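Local coordinates for oxysterol-binding protein homolog 3 (Saccharomyces cerevisiae, PDB 4IC4), which carries lipids such as sterols and phosphoinositides in a hydrophobic pocket and moves them between membranes, helping to keep intracellular sterols in balance, at residues D93-V98 with V250-P255; A100-F105 with N219-H224; T192-E197 with K227-H232. One frame throughout, in Å; residues are numbered along the deposited sequence.

Interaction 1: residues D93-V98 with V250-P255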
loop_
_atom_site.group_PDB
_atom_site.type_symbol
_atom_site.label_atom_id
_atom_site.label_comp_id
_atom_site.label_asym_id
_atom_site.label_seq_id
_atom_site.Cartn_x
_atom_site.Cartn_y
_atom_site.Cartn_z
ATOM N N ASP A 93 -17.655 -2.482 19.581
ATOM C CA ASP A 93 -16.508 -1.591 19.749
ATOM C C ASP A 93 -15.697 -1.605 18.452
ATOM O O ASP A 93 -14.547 -2.041 18.429
ATOM C CB ASP A 93 -15.645 -2.081 20.914
ATOM C CG ASP A 93 -15.128 -3.494 20.703
ATOM O OD1 ASP A 93 -15.919 -4.369 20.292
ATOM O OD2 ASP A 93 -13.931 -3.734 20.957
ATOM N N PRO A 94 -16.286 -1.098 17.359
ATOM C CA PRO A 94 -15.625 -1.065 16.051
ATOM C C PRO A 94 -14.243 -0.432 15.943
ATOM O O PRO A 94 -13.395 -0.931 15.205
ATOM C CB PRO A 94 -16.649 -0.358 15.166
ATOM C CG PRO A 94 -17.353 0.553 16.129
ATOM C CD PRO A 94 -17.560 -0.361 17.310
ATOM N N ILE A 95 -13.996 0.655 16.665
ATOM C CA ILE A 95 -12.694 1.298 16.553
ATOM C C ILE A 95 -11.544 0.391 16.981
ATOM O O ILE A 95 -10.402 0.613 16.587
ATOM C CB ILE A 95 -12.641 2.639 17.341
ATOM C CG1 ILE A 95 -11.518 3.522 16.776
ATOM C CG2 ILE A 95 -12.403 2.380 18.821
ATOM C CD1 ILE A 95 -11.566 4.971 17.228
ATOM N N THR A 96 -11.833 -0.637 17.774
ATOM C CA THR A 96 -10.778 -1.551 18.196
ATOM C C THR A 96 -10.263 -2.299 16.969
ATOM O O THR A 96 -9.058 -2.458 16.784
ATOM C CB THR A 96 -11.278 -2.588 19.230
ATOM O OG1 THR A 96 -12.389 -3.310 18.689
ATOM C CG2 THR A 96 -11.698 -1.904 20.514
ATOM N N PHE A 97 -11.187 -2.745 16.124
ATOM C CA PHE A 97 -10.810 -3.486 14.929
ATOM C C PHE A 97 -10.314 -2.570 13.817
ATOM O O PHE A 97 -9.453 -2.956 13.021
ATOM C CB PHE A 97 -11.984 -4.352 14.469
ATOM C CG PHE A 97 -12.382 -5.384 15.482
ATOM C CD1 PHE A 97 -13.293 -5.078 16.486
ATOM C CD2 PHE A 97 -11.766 -6.630 15.496
ATOM C CE1 PHE A 97 -13.578 -5.998 17.496
ATOM C CE2 PHE A 97 -12.043 -7.556 16.502
ATOM C CZ PHE A 97 -12.949 -7.236 17.502
ATOM N N VAL A 98 -10.850 -1.355 13.759
ATOM C CA VAL A 98 -10.389 -0.407 12.752
ATOM C C VAL A 98 -8.940 -0.058 13.097
ATOM O O VAL A 98 -8.099 0.095 12.212
ATOM C CB VAL A 98 -11.253 0.876 12.737
ATOM C CG1 VAL A 98 -10.651 1.905 11.789
ATOM C CG2 VAL A 98 -12.668 0.540 12.299
ATOM N N VAL A 250 -2.148 0.571 22.330
ATOM C CA VAL A 250 -3.289 1.297 21.793
ATOM C C VAL A 250 -4.220 1.676 22.934
ATOM O O VAL A 250 -4.617 0.824 23.729
ATOM C CB VAL A 250 -4.085 0.445 20.782
ATOM C CG1 VAL A 250 -5.206 1.273 20.166
ATOM C CG2 VAL A 250 -3.155 -0.088 19.703
ATOM N N SER A 251 -4.554 2.957 23.014
ATOM C CA SER A 251 -5.455 3.444 24.049
ATOM C C SER A 251 -6.749 3.887 23.382
ATOM O O SER A 251 -6.754 4.826 22.579
ATOM C CB SER A 251 -4.821 4.620 24.796
ATOM O OG SER A 251 -3.608 4.233 25.416
ATOM N N ILE A 252 -7.840 3.198 23.701
ATOM C CA ILE A 252 -9.144 3.512 23.132
ATOM C C ILE A 252 -9.910 4.428 24.076
ATOM O O ILE A 252 -10.161 4.073 25.226
ATOM C CB ILE A 252 -9.975 2.233 22.904
ATOM C CG1 ILE A 252 -9.232 1.286 21.956
ATOM C CG2 ILE A 252 -11.339 2.592 22.340
ATOM C CD1 ILE A 252 -9.003 1.850 20.572
ATOM N N ILE A 253 -10.285 5.602 23.584
ATOM C CA ILE A 253 -11.005 6.570 24.399
ATOM C C ILE A 253 -12.369 6.913 23.814
ATOM O O ILE A 253 -12.469 7.692 22.865
ATOM C CB ILE A 253 -10.190 7.875 24.545
ATOM C CG1 ILE A 253 -8.803 7.564 25.114
ATOM C CG2 ILE A 253 -10.926 8.852 25.451
ATOM C CD1 ILE A 253 -8.824 6.965 26.506
ATOM N N PRO A 254 -13.440 6.330 24.372
ATOM C CA PRO A 254 -14.795 6.599 23.886
ATOM C C PRO A 254 -15.252 7.976 24.354
ATOM O O PRO A 254 -14.778 8.478 25.373
ATOM C CB PRO A 254 -15.610 5.474 24.512
ATOM C CG PRO A 254 -14.925 5.283 25.829
ATOM C CD PRO A 254 -13.460 5.318 25.445
ATOM N N PRO A 255 -16.169 8.610 23.612
ATOM C CA PRO A 255 -16.644 9.934 24.015
ATOM C C PRO A 255 -17.527 9.850 25.254
ATOM O O PRO A 255 -18.108 8.802 25.543
ATOM C CB PRO A 255 -17.411 10.409 22.787
ATOM C CG PRO A 255 -17.996 9.137 22.266
ATOM C CD PRO A 255 -16.833 8.170 22.372
#

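Interaction 2: residues A100-F105 with N219-H224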
loop_
_atom_site.group_PDB
_atom_site.type_symbol
_atom_site.label_atom_id
_atom_site.label_comp_id
_atom_site.label_asym_id
_atom_site.label_seq_id
_atom_site.Cartn_x
_atom_site.Cartn_y
_atom_site.Cartn_z
ATOM N N ALA A 100 -6.787 -2.017 14.621
ATOM C CA ALA A 100 -5.976 -3.174 14.253
ATOM C C ALA A 100 -5.705 -3.112 12.752
ATOM O O ALA A 100 -4.584 -3.354 12.295
ATOM C CB ALA A 100 -6.715 -4.469 14.603
ATOM N N PHE A 101 -6.740 -2.790 11.986
ATOM C CA PHE A 101 -6.597 -2.690 10.538
ATOM C C PHE A 101 -5.582 -1.613 10.167
ATOM O O PHE A 101 -4.719 -1.831 9.321
ATOM C CB PHE A 101 -7.944 -2.358 9.890
ATOM C CG PHE A 101 -7.859 -2.145 8.402
ATOM C CD1 PHE A 101 -7.745 -3.230 7.536
ATOM C CD2 PHE A 101 -7.856 -0.860 7.873
ATOM C CE1 PHE A 101 -7.628 -3.034 6.159
ATOM C CE2 PHE A 101 -7.738 -0.653 6.493
ATOM C CZ PHE A 101 -7.625 -1.746 5.636
ATOM N N ALA A 102 -5.681 -0.456 10.817
ATOM C CA ALA A 102 -4.785 0.662 10.539
ATOM C C ALA A 102 -3.310 0.344 10.762
ATOM O O ALA A 102 -2.444 0.848 10.048
ATOM C CB ALA A 102 -5.186 1.867 11.383
ATOM N N ILE A 103 -3.031 -0.489 11.757
ATOM C CA ILE A 103 -1.663 -0.870 12.084
ATOM C C ILE A 103 -1.165 -2.071 11.277
ATOM O O ILE A 103 0.029 -2.185 10.992
ATOM C CB ILE A 103 -1.552 -1.227 13.587
ATOM C CG1 ILE A 103 -1.867 0.005 14.438
ATOM C CG2 ILE A 103 -0.163 -1.763 13.904
ATOM C CD1 ILE A 103 -2.018 -0.295 15.921
ATOM N N SER A 104 -2.087 -2.950 10.893
ATOM C CA SER A 104 -1.729 -4.180 10.193
ATOM C C SER A 104 -0.824 -4.085 8.977
ATOM O O SER A 104 0.004 -4.972 8.764
ATOM C CB SER A 104 -2.992 -4.961 9.812
ATOM O OG SER A 104 -3.755 -4.282 8.834
ATOM N N PHE A 105 -0.958 -3.029 8.185
ATOM C CA PHE A 105 -0.141 -2.914 6.985
ATOM C C PHE A 105 1.361 -2.921 7.278
ATOM O O PHE A 105 2.158 -3.318 6.426
ATOM C CB PHE A 105 -0.503 -1.652 6.195
ATOM C CG PHE A 105 0.178 -0.418 6.690
ATOM C CD1 PHE A 105 -0.248 0.213 7.850
ATOM C CD2 PHE A 105 1.283 0.095 6.013
ATOM C CE1 PHE A 105 0.414 1.337 8.334
ATOM C CE2 PHE A 105 1.956 1.221 6.489
ATOM C CZ PHE A 105 1.519 1.844 7.653
ATOM N N ASN A 219 7.032 7.317 16.657
ATOM C CA ASN A 219 6.067 8.264 17.189
ATOM C C ASN A 219 4.708 7.629 17.459
ATOM O O ASN A 219 4.626 6.531 18.006
ATOM C CB ASN A 219 5.925 9.450 16.229
ATOM C CG ASN A 219 7.197 10.277 16.134
ATOM O OD1 ASN A 219 7.349 11.104 15.235
ATOM N ND2 ASN A 219 8.113 10.062 17.072
ATOM N N GLU A 220 3.643 8.318 17.064
ATOM C CA GLU A 220 2.290 7.833 17.298
ATOM C C GLU A 220 1.333 8.355 16.233
ATOM O O GLU A 220 1.715 9.155 15.379
ATOM C CB GLU A 220 1.816 8.324 18.666
ATOM C CG GLU A 220 1.648 9.839 18.724
ATOM C CD GLU A 220 2.139 10.445 20.026
ATOM O OE1 GLU A 220 1.612 10.080 21.097
ATOM O OE2 GLU A 220 3.059 11.290 19.975
ATOM N N PHE A 221 0.089 7.892 16.290
ATOM C CA PHE A 221 -0.946 8.344 15.368
ATOM C C PHE A 221 -2.302 7.969 15.952
ATOM O O PHE A 221 -2.390 7.092 16.816
ATOM C CB PHE A 221 -0.744 7.752 13.960
ATOM C CG PHE A 221 -1.290 6.365 13.775
ATOM C CD1 PHE A 221 -2.520 6.170 13.151
ATOM C CD2 PHE A 221 -0.557 5.255 14.174
ATOM C CE1 PHE A 221 -3.009 4.885 12.921
ATOM C CE2 PHE A 221 -1.035 3.964 13.951
ATOM C CZ PHE A 221 -2.263 3.776 13.323
ATOM N N GLU A 222 -3.351 8.646 15.503
ATOM C CA GLU A 222 -4.679 8.378 16.027
ATOM C C GLU A 222 -5.715 8.065 14.959
ATOM O O GLU A 222 -5.614 8.507 13.814
ATOM C CB GLU A 222 -5.170 9.570 16.859
ATOM C CG GLU A 222 -4.199 10.028 17.941
ATOM C CD GLU A 222 -4.829 11.011 18.913
ATOM O OE1 GLU A 222 -5.438 11.999 18.454
ATOM O OE2 GLU A 222 -4.711 10.796 20.140
ATOM N N VAL A 223 -6.710 7.283 15.354
ATOM C CA VAL A 223 -7.814 6.930 14.482
ATOM C C VAL A 223 -9.009 7.626 15.112
ATOM O O VAL A 223 -9.221 7.521 16.320
ATOM C CB VAL A 223 -8.066 5.413 14.464
ATOM C CG1 VAL A 223 -9.320 5.104 13.657
ATOM C CG2 VAL A 223 -6.860 4.699 13.876
ATOM N N HIS A 224 -9.780 8.342 14.304
ATOM C CA HIS A 224 -10.936 9.067 14.815
ATOM C C HIS A 224 -12.243 8.627 14.181
ATOM O O HIS A 224 -12.324 8.418 12.971
ATOM C CB HIS A 224 -10.738 10.569 14.599
ATOM C CG HIS A 224 -9.611 11.148 15.397
ATOM N ND1 HIS A 224 -9.684 11.330 16.762
ATOM C CD2 HIS A 224 -8.376 11.560 15.028
ATOM C CE1 HIS A 224 -8.541 11.830 17.198
ATOM N NE2 HIS A 224 -7.731 11.979 16.166
#

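Interaction 3: residues T192-E197 with K227-H232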
loop_
_atom_site.group_PDB
_atom_site.type_symbol
_atom_site.label_atom_id
_atom_site.label_comp_id
_atom_site.label_asym_id
_atom_site.label_seq_id
_atom_site.Cartn_x
_atom_site.Cartn_y
_atom_site.Cartn_z
ATOM N N THR A 192 -23.951 1.561 8.951
ATOM C CA THR A 192 -24.433 2.648 9.807
ATOM C C THR A 192 -24.029 4.047 9.360
ATOM O O THR A 192 -24.563 5.043 9.853
ATOM C CB THR A 192 -23.889 2.476 11.220
ATOM O OG1 THR A 192 -22.459 2.581 11.173
ATOM C CG2 THR A 192 -24.274 1.117 11.784
ATOM N N GLY A 193 -23.065 4.125 8.453
ATOM C CA GLY A 193 -22.602 5.419 7.995
ATOM C C GLY A 193 -21.496 5.974 8.877
ATOM O O GLY A 193 -20.977 7.056 8.605
ATOM N N GLU A 194 -21.130 5.251 9.936
ATOM C CA GLU A 194 -20.069 5.725 10.820
ATOM C C GLU A 194 -18.782 5.863 10.016
ATOM O O GLU A 194 -18.443 4.991 9.215
ATOM C CB GLU A 194 -19.848 4.765 11.997
ATOM C CG GLU A 194 -18.783 5.256 12.982
ATOM C CD GLU A 194 -18.658 4.400 14.236
ATOM O OE1 GLU A 194 -17.819 4.738 15.099
ATOM O OE2 GLU A 194 -19.385 3.393 14.372
ATOM N N LEU A 195 -18.072 6.965 10.232
ATOM C CA LEU A 195 -16.830 7.223 9.512
ATOM C C LEU A 195 -15.614 7.127 10.420
ATOM O O LEU A 195 -15.681 7.447 11.607
ATOM C CB LEU A 195 -16.860 8.623 8.889
ATOM C CG LEU A 195 -18.070 9.008 8.037
ATOM C CD1 LEU A 195 -17.901 10.444 7.547
ATOM C CD2 LEU A 195 -18.211 8.050 6.863
ATOM N N PHE A 196 -14.501 6.678 9.851
ATOM C CA PHE A 196 -13.245 6.570 10.583
ATOM C C PHE A 196 -12.183 7.196 9.694
ATOM O O PHE A 196 -12.204 7.022 8.477
ATOM C CB PHE A 196 -12.892 5.108 10.850
ATOM C CG PHE A 196 -13.877 4.400 11.730
ATOM C CD1 PHE A 196 -13.702 4.365 13.112
ATOM C CD2 PHE A 196 -14.989 3.780 11.176
ATOM C CE1 PHE A 196 -14.630 3.715 13.929
ATOM C CE2 PHE A 196 -15.923 3.129 11.984
ATOM C CZ PHE A 196 -15.740 3.098 13.361
ATOM N N GLU A 197 -11.259 7.928 10.298
ATOM C CA GLU A 197 -10.196 8.573 9.544
ATOM C C GLU A 197 -8.866 8.466 10.266
ATOM O O GLU A 197 -8.811 8.424 11.498
ATOM C CB GLU A 197 -10.523 10.053 9.320
ATOM C CG GLU A 197 -11.734 10.314 8.446
ATOM C CD GLU A 197 -12.116 11.783 8.413
ATOM O OE1 GLU A 197 -11.239 12.620 8.112
ATOM O OE2 GLU A 197 -13.293 12.102 8.685
ATOM N N LYS A 227 -18.268 9.367 15.528
ATOM C CA LYS A 227 -19.092 9.313 16.730
ATOM C C LYS A 227 -18.361 9.824 17.969
ATOM O O LYS A 227 -18.896 9.776 19.078
ATOM C CB LYS A 227 -19.605 7.887 16.961
ATOM C CG LYS A 227 -20.363 7.322 15.761
ATOM C CD LYS A 227 -21.553 6.461 16.162
ATOM C CE LYS A 227 -21.141 5.275 17.014
ATOM N NZ LYS A 227 -22.313 4.419 17.363
ATOM N N GLY A 228 -17.137 10.312 17.779
ATOM C CA GLY A 228 -16.376 10.853 18.893
ATOM C C GLY A 228 -15.251 9.995 19.438
ATOM O O GLY A 228 -14.307 10.516 20.032
ATOM N N ASP A 229 -15.341 8.684 19.244
ATOM C CA ASP A 229 -14.312 7.774 19.732
ATOM C C ASP A 229 -12.952 8.103 19.125
ATOM O O ASP A 229 -12.860 8.571 17.992
ATOM C CB ASP A 229 -14.676 6.329 19.378
ATOM C CG ASP A 229 -15.990 5.894 19.987
ATOM O OD1 ASP A 229 -15.988 5.397 21.134
ATOM O OD2 ASP A 229 -17.028 6.059 19.317
ATOM N N LYS A 230 -11.897 7.859 19.890
ATOM C CA LYS A 230 -10.548 8.101 19.410
ATOM C C LYS A 230 -9.642 6.978 19.880
ATOM O O LYS A 230 -9.805 6.451 20.980
ATOM C CB LYS A 230 -10.011 9.439 19.927
ATOM C CG LYS A 230 -9.913 9.532 21.439
ATOM C CD LYS A 230 -9.165 10.786 21.871
ATOM C CE LYS A 230 -7.706 10.731 21.446
ATOM N NZ LYS A 230 -7.011 9.541 22.018
ATOM N N SER A 231 -8.696 6.599 19.030
ATOM C CA SER A 231 -7.749 5.551 19.365
ATOM C C SER A 231 -6.359 6.150 19.222
ATOM O O SER A 231 -6.046 6.776 18.209
ATOM C CB SER A 231 -7.911 4.358 18.423
ATOM O OG SER A 231 -7.028 3.309 18.776
ATOM N N HIS A 232 -5.534 5.962 20.244
ATOM C CA HIS A 232 -4.179 6.491 20.251
ATOM C C HIS A 232 -3.175 5.346 20.212
ATOM O O HIS A 232 -3.077 4.560 21.154
ATOM C CB HIS A 232 -3.983 7.351 21.504
ATOM C CG HIS A 232 -2.655 8.034 21.573
ATOM N ND1 HIS A 232 -1.519 7.409 22.042
ATOM C CD2 HIS A 232 -2.280 9.288 21.230
ATOM C CE1 HIS A 232 -0.503 8.251 21.987
ATOM N NE2 HIS A 232 -0.937 9.398 21.498
HETATM O O HOH W 1 -17.422 4.093 17.663
#

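Interaction 1: residues D93-V98 with V250-P255
Ile95 and Ile252 meet through apolar atoms alone. Ile95 lies in the first turn of helix 94-104, and Ile252 lies near the end of strand 247-253. No hydrogen bond joins residues 93-98 to 250-255. The CG2 methyl of Ile95 touches Ile252 at two points. Ile95 CG2 lies 3.7 Å from Ile252 CG2 and 3.9 Å from Ile252 CD1. The two side chains run past each other in opposite directions, so they meet flank to flank. Ile252 offers both methyls because CG2 is anti to its backbone N, and the turn about CB-CG1 (chi2 -62°) brings CD1 round to Ile95. Thr96 adds a looser apolar touch, with its CG2 at 4.3 Å from Ile252 CG1. These three residues are buried, and the contact is small, about 120 Å² in all.

The polar groups work within the start of the helix. Thr96 N donates to Asp93 O at 3.1 Å. The hydroxyl OG1 of Thr96 also faces Asp93, close to both its carbonyl O and its carboxylate OD2. With the hydroxyl turned to Asp93, the methyl of Thr96 is the branch that meets the strand. The other carboxylate oxygen of Asp93, OD1, lies in the plane of the Phe97 ring, at its edge.

The contact lays the N-terminal turn of the helix against the barrel wall of the OSBP-related domain. Strand 247-253 is held there by backbone bonds on both sides: Ile252 pairs with Glu263, and Ile253 with Lys230. Ser231 of strand 230-235 touches both Ile95 and Ile252. Phe196 of strand 195-199 packs on Pro94, Ile95 and Val98, and helix 83-88 packs on Phe97 and Val98.

Interaction 2: residues A100-F105 with N219-H224
Ala102 and Ile103 on helix 100-104 pass over Phe221 and Val223 on strand 220-224, with the segment axes 9.9 Å apart at closest approach and their N-to-C directions 140° apart. Phe221 meets the helix with its ring edge, not a face. Phe221 CZ is 4.0 Å from both Ala102 CB and Ile103 CG1. CE1 extends the contact on the Ala102 side and CE2 on the Ile103 side, so the far end of the ring sits against both residues. Beside it, Val223 CG2 reaches Ala102 CB at 4.1 Å. As in related oxysterol-binding domains, helices that precede the barrel in sequence pack against the inner side of its strands. With an alanine in place of Phe221, Ala102 CB and Ile103 CG1 would probably lose their aromatic partner and a gap would open between helix and strand. Ile103 puts CG1 anti to its carbonyl carbon (chi1 -63°), which carries that atom to the ring. Ser104 OG donates to Phe101 O at 2.7 Å, in the same segment. Trp198 of strand 195-199 touches Ala102 and Val223, and Ile233 of strand 230-235 touches Ile103 and Phe221.

Interaction 3: residues T192-E197 with K227-H232
Glu194 OE1 is gripped by a water, which donates to it at 2.7 Å, and by a hydrogen bond with Ser225 OG. The same water donates to Asp229 OD2 at 2.6 Å. It thus gives one proton to each carboxylate and bridges two like charges whose oxygens, Glu194 OE1 and Asp229 OD2, are 4.5 Å apart. Arg260 forms a salt bridge with Asp229 OD2, which probably eases that repulsion further. Lys227 crosses the Glu194 side chain at about a right angle. Its CG lies 3.7 Å from Glu194 CD, and its CE lies 3.7 Å from Glu194 OE2. The ammonium stops short of a salt bridge, with Lys227 NZ 4.3 Å from Glu194 OE2. Glu194 reaches this place as an extended chain, with CG anti to the backbone N (chi1 -178°). Glu194 N donates to Thr192 OG1 at 3.2 Å (163°), an ST turn. The contact joins the turns of two neighbouring antiparallel hairpins, 177-189 with 195-199 and 214-225 with 230-235, at one end of the barrel wall.

In the fold
All three contacts lie on one side of the OSBP-related domain, away from the residues that bind the phosphoinositide. Their centres are about 8 Å (interactions 1 and 3), 11 Å (1 and 2) and 13 Å (2 and 3) apart. Interactions 1 and 2 share helix 94-104; the helix meets strand 247-253 through its first turn and strand 214-225 through its last. Between those two strands runs strand 230-235, the second half of interaction 3, paired with both. Along the chain, interactions 2 and 3 are nested inside the loop closed by interaction 1, and their own segments alternate. One early helix is thus fixed against barrel strands that follow much later in the sequence.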